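PDB 4PHR: putative glycosyltransferase (GalT1) from Streptococcus parasanguinis, which probably transfers a sugar from a UDP-linked donor, the piece modelled here being its GT-D-fold domain, which binds UDP with manganese nearby. Local coordinates for residues Asp84-Asn89 against Ile124-Lys129; Ser10-Leu15 against Asp78-Met83; Phe34-Ile39 against His92-His97; Glu141-Lys146 against Asn162-Ala167. One frame throughout, in Å; residues are numbered along the deposited sequence.

Contact 1 (Asp84-Asn89 against Ile124-Lys129)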
# COMPACT_ATOMS: atom_id res chain seq x y z
N ASP A 84 2.92 -21.29 -0.25
CA ASP A 84 1.95 -22.12 0.48
C ASP A 84 1.29 -21.40 1.68
O ASP A 84 0.34 -21.92 2.26
CB ASP A 84 2.59 -23.43 0.95
CG ASP A 84 2.89 -24.38 -0.20
OD1 ASP A 84 2.52 -24.08 -1.35
OD2 ASP A 84 3.48 -25.45 0.06
N ARG A 85 1.79 -20.23 2.04
CA ARG A 85 1.17 -19.41 3.09
C ARG A 85 -0.22 -18.92 2.70
O ARG A 85 -1.01 -18.53 3.57
CB ARG A 85 2.02 -18.17 3.37
CG ARG A 85 3.28 -18.43 4.15
CD ARG A 85 4.14 -17.17 4.18
NE ARG A 85 4.77 -16.93 2.89
CZ ARG A 85 5.46 -15.83 2.58
NH1 ARG A 85 5.57 -14.84 3.46
NH2 ARG A 85 6.01 -15.71 1.37
N TYR A 86 -0.51 -18.90 1.41
CA TYR A 86 -1.69 -18.21 0.91
C TYR A 86 -2.76 -19.17 0.43
O TYR A 86 -2.47 -20.31 0.06
CB TYR A 86 -1.30 -17.23 -0.21
CG TYR A 86 -0.16 -16.31 0.17
CD1 TYR A 86 -0.34 -15.34 1.15
CD2 TYR A 86 1.09 -16.43 -0.42
CE1 TYR A 86 0.70 -14.50 1.51
CE2 TYR A 86 2.13 -15.60 -0.06
CZ TYR A 86 1.93 -14.63 0.91
OH TYR A 86 2.95 -13.79 1.29
N ASN A 87 -4.00 -18.71 0.45
CA ASN A 87 -5.10 -19.56 -0.00
C ASN A 87 -5.05 -19.83 -1.51
O ASN A 87 -4.33 -19.16 -2.27
CB ASN A 87 -6.46 -19.02 0.44
CG ASN A 87 -6.77 -17.66 -0.15
OD1 ASN A 87 -6.44 -17.38 -1.30
ND2 ASN A 87 -7.43 -16.81 0.63
N GLN A 88 -5.80 -20.84 -1.92
CA GLN A 88 -5.73 -21.32 -3.29
C GLN A 88 -5.95 -20.23 -4.34
O GLN A 88 -5.21 -20.15 -5.32
CB GLN A 88 -6.72 -22.47 -3.48
CG GLN A 88 -6.73 -23.04 -4.88
CD GLN A 88 -7.63 -24.25 -4.98
OE1 GLN A 88 -7.60 -25.13 -4.11
NE2 GLN A 88 -8.44 -24.30 -6.03
N ASN A 89 -6.97 -19.39 -4.15
CA ASN A 89 -7.22 -18.35 -5.15
C ASN A 89 -6.07 -17.35 -5.24
O ASN A 89 -5.70 -16.93 -6.34
CB ASN A 89 -8.58 -17.66 -4.95
CG ASN A 89 -8.69 -16.90 -3.64
OD1 ASN A 89 -7.69 -16.46 -3.08
ND2 ASN A 89 -9.92 -16.74 -3.16
N ILE A 124 -6.31 -11.40 5.03
CA ILE A 124 -7.38 -12.14 4.34
C ILE A 124 -6.91 -13.28 3.43
O ILE A 124 -7.60 -14.29 3.30
CB ILE A 124 -8.34 -11.18 3.57
CG1 ILE A 124 -9.71 -11.84 3.35
CG2 ILE A 124 -7.71 -10.74 2.26
CD1 ILE A 124 -10.50 -12.06 4.62
N ASP A 125 -5.73 -13.13 2.84
CA ASP A 125 -5.24 -14.15 1.91
C ASP A 125 -4.43 -15.27 2.58
O ASP A 125 -4.03 -16.22 1.92
CB ASP A 125 -4.44 -13.52 0.77
CG ASP A 125 -5.33 -12.93 -0.32
OD1 ASP A 125 -6.54 -13.26 -0.35
OD2 ASP A 125 -4.82 -12.15 -1.15
N LEU A 126 -4.19 -15.15 3.88
CA LEU A 126 -3.43 -16.15 4.60
C LEU A 126 -4.28 -17.35 4.97
O LEU A 126 -5.43 -17.21 5.40
CB LEU A 126 -2.84 -15.55 5.88
CG LEU A 126 -1.82 -14.44 5.71
CD1 LEU A 126 -1.46 -13.87 7.08
CD2 LEU A 126 -0.59 -14.96 4.99
N ILE A 127 -3.72 -18.55 4.82
CA ILE A 127 -4.37 -19.76 5.30
C ILE A 127 -4.39 -19.74 6.82
O ILE A 127 -5.43 -19.98 7.44
CB ILE A 127 -3.62 -21.01 4.84
CG1 ILE A 127 -3.68 -21.13 3.32
CG2 ILE A 127 -4.20 -22.25 5.50
CD1 ILE A 127 -2.76 -22.18 2.75
N ASP A 128 -3.23 -19.48 7.41
CA ASP A 128 -3.10 -19.42 8.87
C ASP A 128 -3.13 -17.98 9.34
O ASP A 128 -2.17 -17.22 9.13
CB ASP A 128 -1.81 -20.11 9.31
CG ASP A 128 -1.63 -20.09 10.82
OD1 ASP A 128 -2.59 -19.74 11.53
OD2 ASP A 128 -0.52 -20.43 11.29
N LYS A 129 -4.24 -17.60 9.95
CA LYS A 129 -4.44 -16.22 10.36
C LYS A 129 -3.93 -15.94 11.78
O LYS A 129 -4.04 -14.83 12.28
CB LYS A 129 -5.91 -15.82 10.20
CG LYS A 129 -6.31 -15.65 8.73
CD LYS A 129 -7.81 -15.74 8.53
CE LYS A 129 -8.24 -15.08 7.23
NZ LYS A 129 -7.60 -15.67 6.03
O HOH W 1 -0.76 -19.08 6.19
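A single, isolated beta bridge of antiparallel hydrogen-bond pattern in the GT-D-fold domain joins Y86 to L126, just ahead of helix 88-100. The two form a non-hydrogen-bonded pair, with bonds on either side: I127 N reaches R85 O almost straight (173°) in the carbonyl plane, and N87 N meets D125 O at 2.9 Å, nearly along the C=O axis. From this bridge the side chains of Y86 and L126 run side by side in the same direction, CE1 of Y86 touching CD2 of L126 at 3.7 Å. D125 O sits at the edge of the Y86 ring, in its plane, while R85 CB covers one face. The Y86 hydroxyl lies over the R85 guanidinium and hydrogen-bonds D78 O; R85 NE is held by N82 O. N87, the N-cap of the helix, takes the crowded first torsion (chi1 63°), so that OD1 turns back to A90 N. K129 folds over its own loop, its NZ donating to L126 O (2.7 Å) and I124 O. A water donates to R85 O and accepts from D128 N. I127 comes in from the other side of the bridge, its CD1 lying 3.1 Å from D84 O and 3.3 Å from Y86 O.

Contact 2 (Ser10-Leu15 against Asp78-Met83)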
# COMPACT_ATOMS: atom_id res chain seq x y z
N SER A 10 12.16 -17.46 -7.85
CA SER A 10 12.36 -17.59 -6.41
C SER A 10 13.72 -17.05 -5.97
O SER A 10 14.04 -17.02 -4.78
CB SER A 10 12.15 -19.03 -5.93
OG SER A 10 13.20 -19.89 -6.33
N GLU A 11 14.52 -16.60 -6.93
CA GLU A 11 15.75 -15.87 -6.62
C GLU A 11 15.45 -14.48 -6.05
O GLU A 11 16.29 -13.88 -5.38
CB GLU A 11 16.63 -15.75 -7.87
CG GLU A 11 18.02 -15.20 -7.61
CD GLU A 11 18.97 -15.43 -8.77
OE1 GLU A 11 20.20 -15.31 -8.57
OE2 GLU A 11 18.49 -15.72 -9.89
N ILE A 12 14.25 -13.97 -6.31
CA ILE A 12 13.85 -12.68 -5.75
C ILE A 12 13.64 -12.85 -4.25
O ILE A 12 12.94 -13.77 -3.80
CB ILE A 12 12.59 -12.11 -6.43
CG1 ILE A 12 12.87 -11.81 -7.91
CG2 ILE A 12 12.14 -10.83 -5.73
CD1 ILE A 12 11.62 -11.47 -8.72
N LYS A 13 14.25 -11.97 -3.46
CA LYS A 13 14.23 -12.11 -2.02
C LYS A 13 13.44 -10.99 -1.37
O LYS A 13 13.83 -9.83 -1.40
CB LYS A 13 15.66 -12.14 -1.48
CG LYS A 13 16.41 -13.39 -1.90
CD LYS A 13 17.89 -13.33 -1.55
CE LYS A 13 18.64 -12.40 -2.50
NZ LYS A 13 18.54 -12.86 -3.92
N VAL A 14 12.32 -11.37 -0.76
CA VAL A 14 11.44 -10.42 -0.09
C VAL A 14 11.49 -10.66 1.42
O VAL A 14 11.41 -11.80 1.87
CB VAL A 14 9.99 -10.59 -0.59
CG1 VAL A 14 9.03 -9.74 0.22
CG2 VAL A 14 9.89 -10.25 -2.07
N LEU A 15 11.61 -9.58 2.19
CA LEU A 15 11.46 -9.66 3.64
C LEU A 15 9.98 -9.76 4.00
O LEU A 15 9.22 -8.85 3.69
CB LEU A 15 12.00 -8.39 4.30
CG LEU A 15 13.50 -8.12 4.23
CD1 LEU A 15 13.76 -6.69 4.66
CD2 LEU A 15 14.26 -9.10 5.11
N ASP A 78 5.04 -10.67 -1.82
CA ASP A 78 5.84 -11.69 -1.16
C ASP A 78 5.33 -13.06 -1.61
O ASP A 78 4.66 -13.76 -0.86
CB ASP A 78 5.75 -11.51 0.36
CG ASP A 78 6.63 -12.48 1.13
OD1 ASP A 78 7.39 -13.24 0.49
OD2 ASP A 78 6.57 -12.46 2.37
N VAL A 79 5.65 -13.42 -2.85
CA VAL A 79 5.03 -14.57 -3.50
C VAL A 79 6.04 -15.45 -4.22
O VAL A 79 5.66 -16.42 -4.88
CB VAL A 79 3.95 -14.13 -4.52
CG1 VAL A 79 2.84 -13.35 -3.83
CG2 VAL A 79 4.57 -13.30 -5.63
N PHE A 80 7.31 -15.11 -4.08
CA PHE A 80 8.36 -15.80 -4.83
C PHE A 80 8.92 -17.01 -4.09
O PHE A 80 9.49 -17.91 -4.71
CB PHE A 80 9.44 -14.80 -5.23
CG PHE A 80 8.90 -13.68 -6.07
CD1 PHE A 80 8.53 -13.91 -7.39
CD2 PHE A 80 8.72 -12.42 -5.54
CE1 PHE A 80 8.01 -12.90 -8.16
CE2 PHE A 80 8.19 -11.40 -6.31
CZ PHE A 80 7.84 -11.64 -7.62
N SER A 81 8.72 -17.03 -2.78
CA SER A 81 9.01 -18.21 -1.98
C SER A 81 7.89 -18.40 -0.97
O SER A 81 7.19 -17.45 -0.61
CB SER A 81 10.35 -18.06 -1.26
OG SER A 81 11.44 -18.15 -2.17
N ASN A 82 7.71 -19.64 -0.53
CA ASN A 82 6.72 -19.96 0.49
C ASN A 82 5.33 -19.47 0.10
O ASN A 82 4.61 -18.85 0.88
CB ASN A 82 7.15 -19.42 1.86
CG ASN A 82 6.44 -20.13 3.00
OD1 ASN A 82 5.79 -21.15 2.80
ND2 ASN A 82 6.59 -19.59 4.21
N MET A 83 4.96 -19.75 -1.15
CA MET A 83 3.64 -19.43 -1.65
C MET A 83 2.54 -20.19 -0.90
O MET A 83 1.39 -19.77 -0.88
CB MET A 83 3.57 -19.73 -3.16
CG MET A 83 2.21 -19.48 -3.78
SD MET A 83 1.94 -17.72 -4.13
CE MET A 83 2.46 -17.66 -5.84
O HOH W 2 12.86 -16.02 -1.99
O HOH W 3 9.75 -14.03 1.74
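Two irregular backbones run past each other in opposite senses, closest where S10 and F80 bring their CA atoms to 4.7 Å, and wider at V14 and D78, where the CA atoms are 5.8 Å apart. At the close end F80 O presses on S10, 3.1 Å from its CB, with the CA-H of S10 also directed at that oxygen. The apolar middle belongs to F80. Its ring is sandwiched: V79 CG2 lies over one face, and I12 CD1 over the opposite one, 3.9 Å from the centroid and only 12° off the normal, a clear CH-pi contact. I12 gets there with CG1 anti to the carbonyl carbon (chi1 -64°), which lays CD1 across the ring while CG2 touches CD2 of F80 at 3.8 Å. V14 approaches the same ring at its edge through CG2; its other branch, CG1, crosses obliquely over CB of D78, 3.7 Å away. Polar atoms along the seam are joined through water. One water donates to both V14 O and D78 OD1, and a second donates to I12 O and lies 2.6 Å from S81 OG. D78 OD2 forms a salt bridge with R85. Y105 also meets the F80 ring edge-to-face. K13 and L15 share backbone bonds with Y114, so segment 10-15 also borders strand 115-116. Segment 78-83 leaves the C-terminal end of strand 72-76 in a parallel alpha/beta sheet, the edge where nucleotide sites usually lie; here the side chain of D78 is about 12 Å from the bound UDP.

Contact 3 (Phe34-Ile39 against His92-His97)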
# COMPACT_ATOMS: atom_id res chain seq x y z
N PHE A 34 5.10 -2.07 -4.54
CA PHE A 34 4.65 -2.37 -5.89
C PHE A 34 3.75 -3.58 -5.84
O PHE A 34 4.15 -4.64 -5.38
CB PHE A 34 5.85 -2.59 -6.83
CG PHE A 34 6.56 -1.33 -7.19
CD1 PHE A 34 7.44 -0.74 -6.30
CD2 PHE A 34 6.30 -0.70 -8.40
CE1 PHE A 34 8.07 0.45 -6.62
CE2 PHE A 34 6.93 0.47 -8.73
CZ PHE A 34 7.81 1.05 -7.84
N GLY A 35 2.51 -3.41 -6.32
CA GLY A 35 1.57 -4.51 -6.40
C GLY A 35 1.27 -4.85 -7.84
O GLY A 35 1.90 -4.31 -8.77
N ASP A 36 0.31 -5.73 -8.05
CA ASP A 36 -0.02 -6.17 -9.40
C ASP A 36 -0.45 -5.01 -10.30
O ASP A 36 -0.08 -4.96 -11.46
CB ASP A 36 -1.09 -7.27 -9.37
CG ASP A 36 -2.38 -6.81 -8.75
OD1 ASP A 36 -3.41 -6.81 -9.46
OD2 ASP A 36 -2.33 -6.43 -7.57
N GLY A 37 -1.21 -4.07 -9.75
CA GLY A 37 -1.67 -2.92 -10.51
C GLY A 37 -0.55 -2.03 -10.99
O GLY A 37 -0.61 -1.48 -12.09
N GLU A 38 0.50 -1.87 -10.19
CA GLU A 38 1.63 -1.06 -10.62
C GLU A 38 2.34 -1.69 -11.81
O GLU A 38 2.77 -0.97 -12.73
CB GLU A 38 2.62 -0.83 -9.48
CG GLU A 38 2.12 0.21 -8.49
CD GLU A 38 0.84 -0.22 -7.79
OE1 GLU A 38 0.80 -1.35 -7.24
OE2 GLU A 38 -0.15 0.57 -7.82
N ILE A 39 2.48 -3.01 -11.80
CA ILE A 39 3.12 -3.69 -12.93
C ILE A 39 2.24 -3.58 -14.18
O ILE A 39 2.75 -3.32 -15.28
CB ILE A 39 3.41 -5.17 -12.63
CG1 ILE A 39 4.03 -5.35 -11.24
CG2 ILE A 39 4.27 -5.77 -13.72
CD1 ILE A 39 5.23 -4.51 -10.99
N HIS A 92 -3.00 -18.98 -7.09
CA HIS A 92 -3.23 -19.00 -8.53
C HIS A 92 -3.09 -17.60 -9.12
O HIS A 92 -2.42 -17.43 -10.15
CB HIS A 92 -4.62 -19.57 -8.84
CG HIS A 92 -4.98 -19.52 -10.29
ND1 HIS A 92 -4.30 -20.24 -11.26
CD2 HIS A 92 -5.94 -18.83 -10.94
CE1 HIS A 92 -4.85 -20.00 -12.44
NE2 HIS A 92 -5.84 -19.15 -12.28
N PHE A 93 -3.73 -16.62 -8.49
CA PHE A 93 -3.62 -15.25 -8.99
C PHE A 93 -2.16 -14.82 -9.14
O PHE A 93 -1.75 -14.28 -10.18
CB PHE A 93 -4.35 -14.27 -8.07
CG PHE A 93 -4.13 -12.84 -8.47
CD1 PHE A 93 -4.91 -12.26 -9.46
CD2 PHE A 93 -3.10 -12.10 -7.90
CE1 PHE A 93 -4.69 -10.96 -9.86
CE2 PHE A 93 -2.88 -10.79 -8.30
CZ PHE A 93 -3.67 -10.22 -9.27
N TRP A 94 -1.38 -15.04 -8.09
CA TRP A 94 -0.02 -14.52 -8.06
C TRP A 94 0.93 -15.25 -9.01
O TRP A 94 1.78 -14.64 -9.65
CB TRP A 94 0.53 -14.46 -6.63
CG TRP A 94 -0.04 -13.29 -5.89
CD1 TRP A 94 -0.89 -13.32 -4.83
CD2 TRP A 94 0.19 -11.91 -6.19
NE1 TRP A 94 -1.20 -12.04 -4.44
CE2 TRP A 94 -0.55 -11.15 -5.25
CE3 TRP A 94 0.95 -11.23 -7.15
CZ2 TRP A 94 -0.55 -9.76 -5.25
CZ3 TRP A 94 0.95 -9.85 -7.15
CH2 TRP A 94 0.21 -9.13 -6.20
N GLU A 95 0.78 -16.57 -9.11
CA GLU A 95 1.61 -17.30 -10.07
C GLU A 95 1.28 -16.88 -11.50
O GLU A 95 2.17 -16.67 -12.31
CB GLU A 95 1.47 -18.81 -9.89
CG GLU A 95 2.35 -19.56 -10.87
CD GLU A 95 2.40 -21.07 -10.63
OE1 GLU A 95 2.81 -21.49 -9.53
OE2 GLU A 95 2.06 -21.81 -11.56
N ARG A 96 -0.01 -16.73 -11.81
CA ARG A 96 -0.39 -16.24 -13.14
C ARG A 96 0.24 -14.88 -13.40
O ARG A 96 0.72 -14.60 -14.50
CB ARG A 96 -1.91 -16.13 -13.31
CG ARG A 96 -2.65 -17.45 -13.36
CD ARG A 96 -2.46 -18.13 -14.69
NE ARG A 96 -1.27 -18.96 -14.71
CZ ARG A 96 -0.77 -19.50 -15.82
NH1 ARG A 96 -1.33 -19.27 -17.00
NH2 ARG A 96 0.30 -20.26 -15.74
N HIS A 97 0.23 -14.04 -12.37
CA HIS A 97 0.75 -12.70 -12.47
C HIS A 97 2.24 -12.69 -12.78
O HIS A 97 2.67 -12.04 -13.74
CB HIS A 97 0.49 -11.92 -11.18
CG HIS A 97 1.19 -10.60 -11.13
ND1 HIS A 97 0.71 -9.47 -11.76
CD2 HIS A 97 2.35 -10.23 -10.54
CE1 HIS A 97 1.53 -8.46 -11.55
NE2 HIS A 97 2.55 -8.89 -10.82
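Three aromatic rings of helix 88-100 meet D36 and I39 mostly by their edges. The face of W94 is taken by F93 CD2, 3.6 Å above the plane, while the indole's CH2 corner points at D36 N, 3.9 Å off. F93 offers its rim: CZ comes within 3.4 Å of D36 OD1, near the ring plane, where the positive C-H edge would suit the carboxylate oxygen. The carboxylate stands almost perpendicular (88°) to both rings. H97 slides its CE1 against CA of D36 at 3.5 Å and NE2, at the ring edge, against CG1 of I39 at 3.9 Å; the imidazole NE2 is hydrogen-bonded to the hydroxyl of Y105. D36 opens helix 36-42, directly after the N-cap G35, and heads the sequence D-G-E, reminiscent of the D-x-D metal motif of many glycosyltransferases. Its side chain lies about 4 Å from the bound manganese, farther than a direct bond, so a link through water is plausible. The crowded first torsion of D36 (chi1 61°) sets CG between the backbone N and the carbonyl carbon, and the position at the helix start would favour a charged carboxylate. E38 turns back on the loop: OE1 accepts from G35 N at 2.8 Å through its anti lone pair. At the indole's edge, D36 N is buried by the contact and has no hydrogen-bonding partner in the model.

Contact 4 (Glu141-Lys146 against Asn162-Ala167)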
# COMPACT_ATOMS: atom_id res chain seq x y z
N GLU A 141 2.62 0.12 15.98
CA GLU A 141 3.78 0.74 16.61
C GLU A 141 4.43 1.79 15.72
O GLU A 141 5.15 2.66 16.20
CB GLU A 141 4.80 -0.31 17.07
CG GLU A 141 4.32 -1.19 18.22
CD GLU A 141 3.92 -0.39 19.46
OE1 GLU A 141 4.53 0.67 19.71
OE2 GLU A 141 3.00 -0.83 20.18
N LEU A 142 4.15 1.74 14.42
CA LEU A 142 4.66 2.75 13.50
C LEU A 142 4.11 4.13 13.82
O LEU A 142 4.80 5.13 13.65
CB LEU A 142 4.35 2.39 12.04
CG LEU A 142 5.05 1.15 11.48
CD1 LEU A 142 4.57 0.86 10.06
CD2 LEU A 142 6.55 1.33 11.50
N TRP A 143 2.87 4.20 14.29
CA TRP A 143 2.21 5.49 14.49
C TRP A 143 1.84 5.81 15.93
O TRP A 143 1.33 6.89 16.22
CB TRP A 143 0.99 5.65 13.57
CG TRP A 143 0.01 4.52 13.62
CD1 TRP A 143 -0.93 4.29 14.58
CD2 TRP A 143 -0.16 3.49 12.64
NE1 TRP A 143 -1.66 3.17 14.27
CE2 TRP A 143 -1.21 2.67 13.07
CE3 TRP A 143 0.49 3.19 11.43
CZ2 TRP A 143 -1.63 1.55 12.35
CZ3 TRP A 143 0.06 2.09 10.71
CH2 TRP A 143 -0.99 1.28 11.17
N ARG A 144 2.12 4.90 16.86
CA ARG A 144 1.82 5.17 18.26
C ARG A 144 2.57 6.42 18.71
O ARG A 144 3.78 6.51 18.56
CB ARG A 144 2.20 3.99 19.15
CG ARG A 144 1.94 4.26 20.64
CD ARG A 144 2.61 3.24 21.55
NE ARG A 144 1.84 2.00 21.66
CZ ARG A 144 0.83 1.81 22.51
NH1 ARG A 144 0.44 2.79 23.32
NH2 ARG A 144 0.20 0.64 22.54
N GLY A 145 1.83 7.39 19.25
CA GLY A 145 2.42 8.62 19.74
C GLY A 145 2.87 9.59 18.66
O GLY A 145 3.53 10.59 18.96
N LYS A 146 2.51 9.32 17.41
CA LYS A 146 2.93 10.19 16.32
C LYS A 146 1.81 11.11 15.88
O LYS A 146 0.63 10.76 15.99
CB LYS A 146 3.39 9.36 15.12
CG LYS A 146 4.52 8.39 15.41
CD LYS A 146 5.78 9.11 15.83
CE LYS A 146 7.00 8.21 15.71
NZ LYS A 146 6.89 7.00 16.57
N ASN A 162 -13.13 2.56 13.32
CA ASN A 162 -12.38 1.50 14.00
C ASN A 162 -11.24 2.11 14.81
O ASN A 162 -11.03 3.33 14.77
CB ASN A 162 -11.89 0.42 13.01
CG ASN A 162 -10.91 0.94 11.99
OD1 ASN A 162 -9.85 1.46 12.35
ND2 ASN A 162 -11.22 0.76 10.71
N ASP A 163 -10.48 1.29 15.53
CA ASP A 163 -9.44 1.80 16.42
C ASP A 163 -8.02 1.70 15.85
O ASP A 163 -7.04 1.79 16.59
CB ASP A 163 -9.51 1.13 17.80
CG ASP A 163 -9.20 -0.35 17.76
OD1 ASP A 163 -8.86 -0.87 16.68
OD2 ASP A 163 -9.26 -1.01 18.83
N LEU A 164 -7.91 1.55 14.54
CA LEU A 164 -6.59 1.37 13.92
C LEU A 164 -5.57 2.45 14.32
O LEU A 164 -4.42 2.14 14.65
CB LEU A 164 -6.71 1.31 12.40
CG LEU A 164 -5.44 1.03 11.60
CD1 LEU A 164 -4.81 -0.30 12.01
CD2 LEU A 164 -5.77 1.05 10.13
N PHE A 165 -6.00 3.71 14.30
CA PHE A 165 -5.10 4.83 14.60
C PHE A 165 -5.36 5.48 15.96
O PHE A 165 -4.96 6.63 16.18
CB PHE A 165 -5.20 5.90 13.51
CG PHE A 165 -4.85 5.40 12.13
CD1 PHE A 165 -3.60 4.90 11.86
CD2 PHE A 165 -5.78 5.44 11.11
CE1 PHE A 165 -3.28 4.44 10.60
CE2 PHE A 165 -5.46 4.99 9.83
CZ PHE A 165 -4.21 4.49 9.58
N VAL A 166 -5.98 4.76 16.89
CA VAL A 166 -6.40 5.38 18.15
C VAL A 166 -5.22 5.97 18.94
O VAL A 166 -5.37 6.97 19.64
CB VAL A 166 -7.23 4.42 19.03
CG1 VAL A 166 -6.37 3.31 19.61
CG2 VAL A 166 -7.91 5.20 20.15
N ALA A 167 -4.06 5.34 18.83
CA ALA A 167 -2.91 5.76 19.64
C ALA A 167 -2.05 6.83 18.96
O ALA A 167 -1.06 7.29 19.53
CB ALA A 167 -2.08 4.56 20.06
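Two hydrogen bonds tie the loops together. G145 N donates to A167 O at 2.9 Å and nearly straight (172°), although it comes from above the carbonyl plane. The indole N-H of W143 reaches L164 O, NE1 to O 3.0 Å, on a lone pair in the carbonyl plane; the bond is more bent, with the oxygen a little out of the indole plane. Each loop is shaped by its own turns: a type II beta turn from W143 to K146, with G145 at positive phi, and on the other side an Asx turn in which N162 OD1 accepts from L164 N, overlapping a type I turn from D163 to V166. R144 NE makes a long, weak salt bridge to E141 OE2, and A167 CB lies over a face of the guanidinium, its nearest side-chain atom being R144 CG at 4.1 Å. Farther in, the packing centres on W143, whose crowded first torsion (chi1 52°) swings the indole toward the other loop. F165 turns its edge to the face of the W143 six-membered ring, centroids 4.8 Å apart and planes at 64°, with CD1 of F165 coming within 3.5 Å of CE2 of W143. L164 crosses the indole at about a right angle and touches CZ2 with CD1 at 3.7 Å, while its CG covers a face of the F165 ring. The loops lead into adjacent parallel strands, 147-153 and 170-176; W143 and F165 both pack on L148 and on L202 of strand 200-204, while L142 lies against helix 17-27.

Contacts 1, 2 and 3 cluster around the three-stranded parallel sheet and helix 88-100, with centres 13 to 16 Å apart. Contacts 1 and 3 use the start and middle of that helix. Contact 2 adjoins both: its segment 78-83 runs straight into 84-89, and V79 and M83 pack on W94 of contact 3. Contact 4 stands apart, its centre 26 to 30 Å from the others, by the five-stranded parallel sheet and across the chain's centre from contact 3. Along the chain contacts 2 and 3 interleave, as do 1 and 3; contact 4 follows last. Manganese lies about 4 Å from the D36 side chain (contact 3), UDP about 10 Å from that of F165 (contact 4).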